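Local coordinates for sterol regulatory element-binding protein cleavage-activating protein (Schizosaccharomyces pombe, PDB 4YHC) that escorts the membrane-bound transcription factor precursor Sre1 for processing when sterol or oxygen is low, its WD40 domain probably providing the Sre1-binding surface, at residues P74-A79 / F92-L97; H114-S119 / V142-G147; G271-R276 / V284-F289. The protein carries 9 engineered substitutions. One frame throughout, in Å; residues are numbered along the deposited sequence.

In the fold
Three contacts follow one another along the WD40 domain; none nests in or crosses another. Contact 1 closes a loop of 12 residues, bringing the approach to strand 79-82 against the turn between strands 88-92 and 96-101 in the predicted second WD repeat. Contact 2 closes 22 residues in the predicted third repeat, setting the loop before strand 121-127 beside the turn after strand 136-144. These two are neighbours, their centres 12 Å apart, and Lys-78 reaches from one to the backbone of Ser-119 in the other. Contact 3 lies across the chain's centre, about 36 and 34 Å from them between centres, and pairs the strands of the 269-278/281-292 hairpin.

Contact 1. Residues P74-A79 / F92-L97; sequences PRTLKA and FSKDTL
Thr-76 meets Lys-94 through both branches. Its OG1, lying between the backbone N and the carbonyl carbon (chi1 57°), accepts a nearly straight bond from the backbone N of Lys-94 at 2.9 Å, while CG2 rests on the lysine chain, 3.9 Å from Lys-94 CD. The two side chains cross at about a right angle, the lysine extended beyond CG. An alanine at Thr-76 would probably leave the amide of Lys-94 without this acceptor and the lysine methylenes without the methyl they rest on. Beside this pair, Pro-74 CB packs on Ser-93 CB (3.9 Å), and Ser-93 OG turns back into its own loop to accept from Thr-96 N at 3.0 Å, an ST motif. Phe-92 O takes two amides, Lys-78 N at 2.7 Å and Ala-79 N at 3.3 Å, the second on a lone pair; two residues thus face one in a classic beta bulge. Phe-92 N returns a bond to Ala-79 O. The bulge lies where the pairing of strands 79-82 and 88-92 begins, the Phe-92 ring meets Tyr-113 edge-to-face and touches Val-123 of strand 121-127, and Lys-78 NZ probably hydrogen-bonds to Ser-119 O, though the two atoms are modelled doubtfully close.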
loop_
_atom_site.group_PDB
_atom_site.type_symbol
_atom_site.label_atom_id
_atom_site.label_comp_id
_atom_site.label_asym_id
_atom_site.label_seq_id
_atom_site.Cartn_x
_atom_site.Cartn_y
_atom_site.Cartn_z
ATOM N N PRO A 74 12.249 -21.709 2.904
ATOM C CA PRO A 74 12.790 -22.188 1.631
ATOM C C PRO A 74 13.999 -21.388 1.180
ATOM O O PRO A 74 14.185 -20.277 1.600
ATOM C CB PRO A 74 11.608 -22.060 0.636
ATOM C CG PRO A 74 10.597 -21.172 1.329
ATOM C CD PRO A 74 10.826 -21.328 2.817
ATOM N N ARG A 75 14.827 -21.964 0.322
ATOM C CA ARG A 75 16.068 -21.319 -0.051
ATOM C C ARG A 75 15.821 -20.287 -1.124
ATOM O O ARG A 75 16.710 -19.506 -1.432
ATOM C CB ARG A 75 17.154 -22.341 -0.446
ATOM C CG ARG A 75 17.063 -22.899 -1.849
ATOM C CD ARG A 75 18.394 -23.472 -2.348
ATOM N NE ARG A 75 18.723 -22.976 -3.692
ATOM C CZ ARG A 75 19.254 -21.778 -3.944
ATOM N NH1 ARG A 75 19.551 -20.925 -2.956
ATOM N NH2 ARG A 75 19.496 -21.426 -5.197
ATOM N N THR A 76 14.603 -20.270 -1.669
ATOM C CA THR A 76 14.175 -19.239 -2.592
ATOM C C THR A 76 12.875 -18.634 -2.095
ATOM O O THR A 76 12.006 -19.335 -1.526
ATOM C CB THR A 76 13.937 -19.764 -4.019
ATOM O OG1 THR A 76 12.963 -20.827 -4.005
ATOM C CG2 THR A 76 15.236 -20.245 -4.642
ATOM N N LEU A 77 12.690 -17.341 -2.356
ATOM C CA LEU A 77 11.426 -16.690 -1.951
ATOM C C LEU A 77 11.170 -15.662 -3.003
ATOM O O LEU A 77 11.899 -14.680 -3.084
ATOM C CB LEU A 77 11.596 -16.026 -0.601
ATOM C CG LEU A 77 10.514 -15.897 0.484
ATOM C CD1 LEU A 77 10.539 -14.514 1.125
ATOM C CD2 LEU A 77 9.117 -16.290 0.099
ATOM N N LYS A 78 10.165 -15.910 -3.844
ATOM C CA LYS A 78 9.844 -15.000 -4.890
ATOM C C LYS A 78 8.716 -14.015 -4.493
ATOM O O LYS A 78 8.600 -12.986 -5.114
ATOM C CB LYS A 78 9.327 -15.784 -6.100
ATOM C CG LYS A 78 10.289 -16.634 -6.920
ATOM C CD LYS A 78 9.620 -16.939 -8.282
ATOM C CE LYS A 78 10.571 -17.011 -9.463
ATOM N NZ LYS A 78 9.870 -16.655 -10.734
ATOM N N ALA A 79 7.812 -14.381 -3.581
ATOM C CA ALA A 79 6.707 -13.440 -3.237
ATOM C C ALA A 79 6.099 -13.810 -1.914
ATOM O O ALA A 79 6.201 -14.952 -1.461
ATOM C CB ALA A 79 5.601 -13.484 -4.277
ATOM N N PHE A 92 5.753 -17.787 -1.566
ATOM C CA PHE A 92 6.059 -18.482 -2.793
ATOM C C PHE A 92 7.552 -18.593 -2.938
ATOM O O PHE A 92 8.270 -17.568 -2.966
ATOM C CB PHE A 92 5.535 -17.697 -4.018
ATOM C CG PHE A 92 4.047 -17.814 -4.213
ATOM C CD1 PHE A 92 3.172 -17.180 -3.341
ATOM C CD2 PHE A 92 3.520 -18.552 -5.298
ATOM C CE1 PHE A 92 1.815 -17.308 -3.494
ATOM C CE2 PHE A 92 2.169 -18.669 -5.452
ATOM C CZ PHE A 92 1.312 -18.072 -4.539
ATOM N N SER A 93 8.039 -19.826 -3.021
ATOM C CA SER A 93 9.417 -20.070 -3.466
ATOM C C SER A 93 9.420 -20.202 -4.991
ATOM O O SER A 93 8.391 -19.921 -5.639
ATOM C CB SER A 93 9.972 -21.328 -2.783
ATOM O OG SER A 93 9.211 -22.478 -3.189
ATOM N N LYS A 94 10.549 -20.614 -5.596
ATOM C CA LYS A 94 10.587 -20.785 -7.028
ATOM C C LYS A 94 9.615 -21.867 -7.540
ATOM O O LYS A 94 9.104 -21.738 -8.648
ATOM C CB LYS A 94 12.014 -21.062 -7.539
ATOM C CG LYS A 94 12.617 -22.393 -7.098
ATOM C CD LYS A 94 14.085 -22.564 -7.542
ATOM C CE LYS A 94 14.751 -23.685 -6.726
ATOM N NZ LYS A 94 16.243 -23.689 -6.781
ATOM N N ASP A 95 9.342 -22.896 -6.739
ATOM C CA ASP A 95 8.457 -23.978 -7.169
ATOM C C ASP A 95 7.342 -24.343 -6.217
ATOM O O ASP A 95 6.546 -25.231 -6.531
ATOM C CB ASP A 95 9.249 -25.260 -7.500
ATOM C CG ASP A 95 10.095 -25.770 -6.362
ATOM O OD1 ASP A 95 9.764 -25.571 -5.181
ATOM O OD2 ASP A 95 11.137 -26.392 -6.667
ATOM N N THR A 96 7.244 -23.667 -5.071
ATOM C CA THR A 96 6.243 -24.081 -4.063
ATOM C C THR A 96 5.543 -22.905 -3.414
ATOM O O THR A 96 6.177 -21.868 -3.125
ATOM C CB THR A 96 6.967 -24.909 -2.996
ATOM O OG1 THR A 96 7.886 -25.799 -3.641
ATOM C CG2 THR A 96 6.018 -25.694 -2.131
ATOM N N LEU A 97 4.247 -23.064 -3.168
ATOM C CA LEU A 97 3.526 -22.124 -2.356
ATOM C C LEU A 97 3.143 -22.747 -1.027
ATOM O O LEU A 97 2.826 -23.970 -0.917
ATOM C CB LEU A 97 2.332 -21.544 -3.112
ATOM C CG LEU A 97 1.058 -22.347 -3.243
ATOM C CD1 LEU A 97 0.053 -22.137 -2.132
ATOM C CD2 LEU A 97 0.409 -21.979 -4.576
#

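Contact 2. Residues H114-S119 / V142-G147; sequences HSKPNS and VVESSG. Engineered in segment 114-119: Ser-115 (natural residue Cys).
Glu-144 OE2 is approached by two groups: Lys-116 NZ forms a salt bridge with it at 3.4 Å, a rather long separation, and Gln-150 NE2 adds a weak hydrogen bond. The lysine and glutamate side chains cross at about a right angle. Although the ammonium pairs with OE2, the end of the lysine chain passes by both carboxylate oxygens, Lys-116 CE lying 3.2 Å from Glu-144 OE2. The ammonium also makes a weak bond back to His-114 O, 3.5 Å from Lys-116 NZ.

The extended glutamate (chi2 178°) carries its carboxylate out to the loop 114-119, where Ser-119 OG donates to Glu-144 OE1 at 2.9 Å. The position of OE1 is less certain than that of the other atoms, because the model places it too near the Lys-116 chain. The serine hydroxyl also lies against the glutamate's aliphatic part, 3.4 Å from Glu-144 CB. The carboxylate is therefore approached by a hydroxyl at one oxygen and by an ammonium and an amide at the other, and the nearby positive charge would probably favour its ionised form.

Beyond the glutamate the chain reverses in a type I beta turn, with Gly-147 N bonded to Glu-144 O at 2.9 Å. Ser-145 OG stands 4.0 Å from Ser-119 OG, but bonds to the backbone N of Lys-120. In the antiparallel four-stranded sheet 121-127, 136-144, 148-156 and 161-170, this turn links the second and third strands, and the contact brings it beside the loop entering the first, an arrangement that belongs to a WD40 propeller blade.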
loop_
_atom_site.group_PDB
_atom_site.type_symbol
_atom_site.label_atom_id
_atom_site.label_comp_id
_atom_site.label_asym_id
_atom_site.label_seq_id
_atom_site.Cartn_x
_atom_site.Cartn_y
_atom_site.Cartn_z
ATOM N N HIS A 114 4.096 -24.011 -11.251
ATOM C CA HIS A 114 5.008 -23.611 -12.343
ATOM C C HIS A 114 5.227 -22.072 -12.310
ATOM O O HIS A 114 4.294 -21.283 -12.128
ATOM C CB HIS A 114 4.521 -24.115 -13.740
ATOM C CG HIS A 114 4.828 -25.570 -14.028
ATOM N ND1 HIS A 114 6.114 -26.061 -14.156
ATOM C CD2 HIS A 114 4.008 -26.638 -14.225
ATOM C CE1 HIS A 114 6.075 -27.358 -14.411
ATOM N NE2 HIS A 114 4.810 -27.733 -14.461
ATOM N N SER A 115 6.497 -21.698 -12.396
ATOM C CA SER A 115 6.979 -20.326 -12.494
ATOM C C SER A 115 8.027 -20.379 -13.568
ATOM O O SER A 115 8.759 -21.341 -13.624
ATOM C CB SER A 115 7.697 -19.900 -11.198
ATOM O OG SER A 115 7.064 -18.826 -10.550
ATOM N N LYS A 116 8.176 -19.333 -14.362
ATOM C CA LYS A 116 9.124 -19.376 -15.467
ATOM C C LYS A 116 10.427 -18.614 -15.149
ATOM O O LYS A 116 10.869 -17.832 -15.994
ATOM C CB LYS A 116 8.481 -18.817 -16.748
ATOM C CG LYS A 116 6.951 -18.768 -16.799
ATOM C CD LYS A 116 6.230 -20.083 -16.476
ATOM C CE LYS A 116 4.709 -19.901 -16.466
ATOM N NZ LYS A 116 3.971 -20.816 -15.538
ATOM N N PRO A 117 11.069 -18.855 -13.965
ATOM C CA PRO A 117 12.214 -18.016 -13.535
ATOM C C PRO A 117 13.217 -17.806 -14.648
ATOM O O PRO A 117 13.537 -18.788 -15.302
ATOM C CB PRO A 117 12.845 -18.814 -12.391
ATOM C CG PRO A 117 12.349 -20.198 -12.550
ATOM C CD PRO A 117 10.978 -20.060 -13.124
ATOM N N ASN A 118 13.738 -16.597 -14.878
ATOM C CA ASN A 118 13.623 -15.420 -13.992
ATOM C C ASN A 118 12.309 -14.618 -14.173
ATOM O O ASN A 118 12.315 -13.499 -14.703
ATOM C CB ASN A 118 14.812 -14.446 -14.210
ATOM C CG ASN A 118 16.169 -15.135 -14.233
ATOM O OD1 ASN A 118 16.490 -15.853 -15.173
ATOM N ND2 ASN A 118 16.990 -14.877 -13.220
ATOM N N SER A 119 11.198 -15.192 -13.718
ATOM C CA SER A 119 9.910 -14.544 -13.710
ATOM C C SER A 119 9.785 -13.855 -12.369
ATOM O O SER A 119 10.142 -14.415 -11.332
ATOM C CB SER A 119 8.792 -15.570 -13.888
ATOM O OG SER A 119 7.626 -14.950 -14.387
ATOM N N VAL A 142 -1.786 -15.073 -9.095
ATOM C CA VAL A 142 -0.373 -15.018 -9.301
ATOM C C VAL A 142 -0.102 -14.413 -10.642
ATOM O O VAL A 142 -0.519 -14.956 -11.679
ATOM C CB VAL A 142 0.227 -16.446 -9.256
ATOM C CG1 VAL A 142 1.731 -16.398 -9.447
ATOM C CG2 VAL A 142 -0.072 -17.055 -7.912
ATOM N N VAL A 143 0.578 -13.281 -10.635
ATOM C CA VAL A 143 0.855 -12.542 -11.838
ATOM C C VAL A 143 2.338 -12.590 -12.131
ATOM O O VAL A 143 3.177 -12.259 -11.270
ATOM C CB VAL A 143 0.393 -11.057 -11.753
ATOM C CG1 VAL A 143 0.659 -10.330 -13.065
ATOM C CG2 VAL A 143 -1.098 -10.970 -11.414
ATOM N N GLU A 144 2.662 -12.952 -13.374
ATOM C CA GLU A 144 4.050 -13.033 -13.815
ATOM C C GLU A 144 4.401 -11.909 -14.742
ATOM O O GLU A 144 3.615 -11.489 -15.568
ATOM C CB GLU A 144 4.311 -14.345 -14.524
ATOM C CG GLU A 144 4.319 -15.547 -13.603
ATOM C CD GLU A 144 4.546 -16.825 -14.384
ATOM O OE1 GLU A 144 5.661 -16.943 -14.981
ATOM O OE2 GLU A 144 3.609 -17.681 -14.410
ATOM N N SER A 145 5.593 -11.388 -14.592
ATOM C CA SER A 145 6.004 -10.290 -15.488
ATOM C C SER A 145 5.966 -10.686 -16.963
ATOM O O SER A 145 5.846 -9.831 -17.832
ATOM C CB SER A 145 7.385 -9.842 -15.109
ATOM O OG SER A 145 8.092 -10.998 -14.734
ATOM N N SER A 146 6.016 -11.997 -17.197
ATOM C CA SER A 146 5.895 -12.609 -18.515
ATOM C C SER A 146 4.552 -12.302 -19.187
ATOM O O SER A 146 4.456 -12.348 -20.394
ATOM C CB SER A 146 6.103 -14.140 -18.400
ATOM O OG SER A 146 4.943 -14.809 -17.874
ATOM N N GLY A 147 3.520 -11.980 -18.419
ATOM C CA GLY A 147 2.212 -11.751 -18.998
ATOM C C GLY A 147 1.235 -12.847 -18.682
ATOM O O GLY A 147 0.090 -12.770 -19.058
#

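Contact 3. Residues G271-R276 / V284-F289; sequences GVSNSR and VSSISF
Ser-285 OG is the polar atom on which the loop end of this contact converges. Asn-274 ND2 donates to it at 3.1 Å, with the hydroxyl in the plane of the amide, and Arg-276 NH1 donates from the edge of the guanidinium, also at 3.1 Å. A water lies 2.6 Å from Ser-285 OG and accepts from Arg-276 NH2. The same NH1 bonds to Asn-274 O, again near the guanidinium plane, and Asp-331 forms a salt bridge with NH2, so the flat group is held in its rotation by partners on several of its N-H groups.

A hydroxyl pair lies farther along, where Ser-273 OG and Ser-286 OG are hydrogen-bonded at 2.7 Å. Both serines place OG between the backbone N and the carbonyl carbon (chi1 77° and 66°), and this shared torsion, from adjoining strands, brings the two hydroxyls together.

The backbones form an antiparallel beta hairpin of strands 269-278 and 281-292 in this WD40 domain, and strand 281-292 also pairs with strands 299-304 and 311-317. Gly-271 and Ser-288 are a hydrogen-bonded pair, with Gly-271 N to Ser-288 O and Ser-288 N to Gly-271 O both 2.8 Å, and Val-272 and Ile-287 are the next, non-hydrogen-bonded pair. Toward the turn the pairing shifts, and Ser-285 N donates to Ser-273 O.

Apolar packing occupies the face that carries Val-272 and Ile-287. These two lie side by side and point the same way, with Val-272 CG1 4.0 Å from Ile-287 CG2. From beside the pair, Val-284 meets Val-272 obliquely, its CG1 3.8 Å from Val-272 CB. Leu-315 of strand 311-317 touches all three. On the other face, Leu-362 packs on Ser-273 and Ser-286, and Ser-288 OG bonds to Gly-361 O.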
loop_
_atom_site.group_PDB
_atom_site.type_symbol
_atom_site.label_atom_id
_atom_site.label_comp_id
_atom_site.label_asym_id
_atom_site.label_seq_id
_atom_site.Cartn_x
_atom_site.Cartn_y
_atom_site.Cartn_z
ATOM N N GLY A 271 -3.629 8.264 -1.797
ATOM C CA GLY A 271 -4.483 8.014 -0.589
ATOM C C GLY A 271 -5.639 9.004 -0.602
ATOM O O GLY A 271 -5.488 10.118 -1.139
ATOM N N VAL A 272 -6.784 8.606 -0.064
ATOM C CA VAL A 272 -7.934 9.491 0.116
ATOM C C VAL A 272 -8.431 9.468 1.588
ATOM O O VAL A 272 -8.270 8.463 2.337
ATOM C CB VAL A 272 -9.073 9.161 -0.868
ATOM C CG1 VAL A 272 -8.643 9.281 -2.335
ATOM C CG2 VAL A 272 -9.576 7.749 -0.624
ATOM N N SER A 273 -8.984 10.594 2.030
ATOM C CA SER A 273 -9.345 10.779 3.410
ATOM C C SER A 273 -10.831 10.767 3.685
ATOM O O SER A 273 -11.638 11.146 2.849
ATOM C CB SER A 273 -8.690 12.021 3.989
ATOM O OG SER A 273 -9.354 13.203 3.551
ATOM N N ASN A 274 -11.196 10.246 4.865
ATOM C CA ASN A 274 -12.584 10.315 5.333
ATOM C C ASN A 274 -13.566 9.736 4.354
ATOM O O ASN A 274 -14.546 10.384 4.074
ATOM C CB ASN A 274 -12.948 11.757 5.670
ATOM C CG ASN A 274 -12.195 12.248 6.888
ATOM O OD1 ASN A 274 -11.791 11.439 7.743
ATOM N ND2 ASN A 274 -11.944 13.535 6.951
ATOM N N SER A 275 -13.259 8.556 3.816
ATOM C CA SER A 275 -14.052 7.925 2.791
ATOM C C SER A 275 -15.477 7.643 3.436
ATOM O O SER A 275 -15.558 7.243 4.589
ATOM C CB SER A 275 -13.394 6.634 2.391
ATOM O OG SER A 275 -12.320 6.954 1.532
ATOM N N ARG A 276 -16.555 8.009 2.773
ATOM C CA ARG A 276 -17.898 7.569 3.224
ATOM C C ARG A 276 -18.750 7.439 1.977
ATOM O O ARG A 276 -18.412 8.022 0.905
ATOM C CB ARG A 276 -18.491 8.512 4.275
ATOM C CG ARG A 276 -18.825 9.927 3.785
ATOM C CD ARG A 276 -17.633 10.841 3.778
ATOM N NE ARG A 276 -17.993 12.257 3.807
ATOM C CZ ARG A 276 -17.108 13.235 3.777
ATOM N NH1 ARG A 276 -15.801 12.941 3.706
ATOM N NH2 ARG A 276 -17.517 14.504 3.831
ATOM N N VAL A 284 -15.048 11.694 -0.375
ATOM C CA VAL A 284 -13.808 11.887 0.370
ATOM C C VAL A 284 -13.588 13.325 0.700
ATOM O O VAL A 284 -14.108 14.219 0.012
ATOM C CB VAL A 284 -12.567 11.338 -0.428
ATOM C CG1 VAL A 284 -12.808 9.897 -0.783
ATOM C CG2 VAL A 284 -12.279 12.186 -1.680
ATOM N N SER A 285 -12.845 13.595 1.764
ATOM C CA SER A 285 -12.561 14.962 2.118
ATOM C C SER A 285 -11.335 15.504 1.349
ATOM O O SER A 285 -11.188 16.722 1.270
ATOM C CB SER A 285 -12.230 15.103 3.607
ATOM O OG SER A 285 -13.334 14.748 4.423
ATOM N N SER A 286 -10.491 14.620 0.827
ATOM C CA SER A 286 -9.189 15.009 0.162
ATOM C C SER A 286 -8.597 13.879 -0.614
ATOM O O SER A 286 -8.984 12.716 -0.379
ATOM C CB SER A 286 -8.130 15.551 1.102
ATOM O OG SER A 286 -7.643 14.602 2.041
ATOM N N ILE A 287 -7.726 14.207 -1.585
ATOM C CA ILE A 287 -7.020 13.183 -2.351
ATOM C C ILE A 287 -5.565 13.590 -2.310
ATOM O O ILE A 287 -5.255 14.790 -2.519
ATOM C CB ILE A 287 -7.469 13.178 -3.811
ATOM C CG1 ILE A 287 -8.975 13.165 -3.918
ATOM C CG2 ILE A 287 -6.841 12.005 -4.581
ATOM C CD1 ILE A 287 -9.488 13.284 -5.352
ATOM N N SER A 288 -4.673 12.618 -2.162
ATOM C CA SER A 288 -3.213 12.863 -2.125
ATOM C C SER A 288 -2.564 11.891 -3.054
ATOM O O SER A 288 -2.914 10.653 -3.064
ATOM C CB SER A 288 -2.624 12.615 -0.771
ATOM O OG SER A 288 -3.124 13.452 0.231
ATOM N N PHE A 289 -1.600 12.412 -3.823
ATOM C CA PHE A 289 -0.769 11.589 -4.734
ATOM C C PHE A 289 0.659 11.665 -4.230
ATOM O O PHE A 289 1.089 12.743 -3.765
ATOM C CB PHE A 289 -0.730 12.103 -6.181
ATOM C CG PHE A 289 -2.027 12.173 -6.870
ATOM C CD1 PHE A 289 -3.011 11.196 -6.677
ATOM C CD2 PHE A 289 -2.292 13.163 -7.766
ATOM C CE1 PHE A 289 -4.234 11.247 -7.338
ATOM C CE2 PHE A 289 -3.507 13.205 -8.437
ATOM C CZ PHE A 289 -4.508 12.258 -8.177
HETATM O O HOH W 1 -15.258 16.547 4.500
#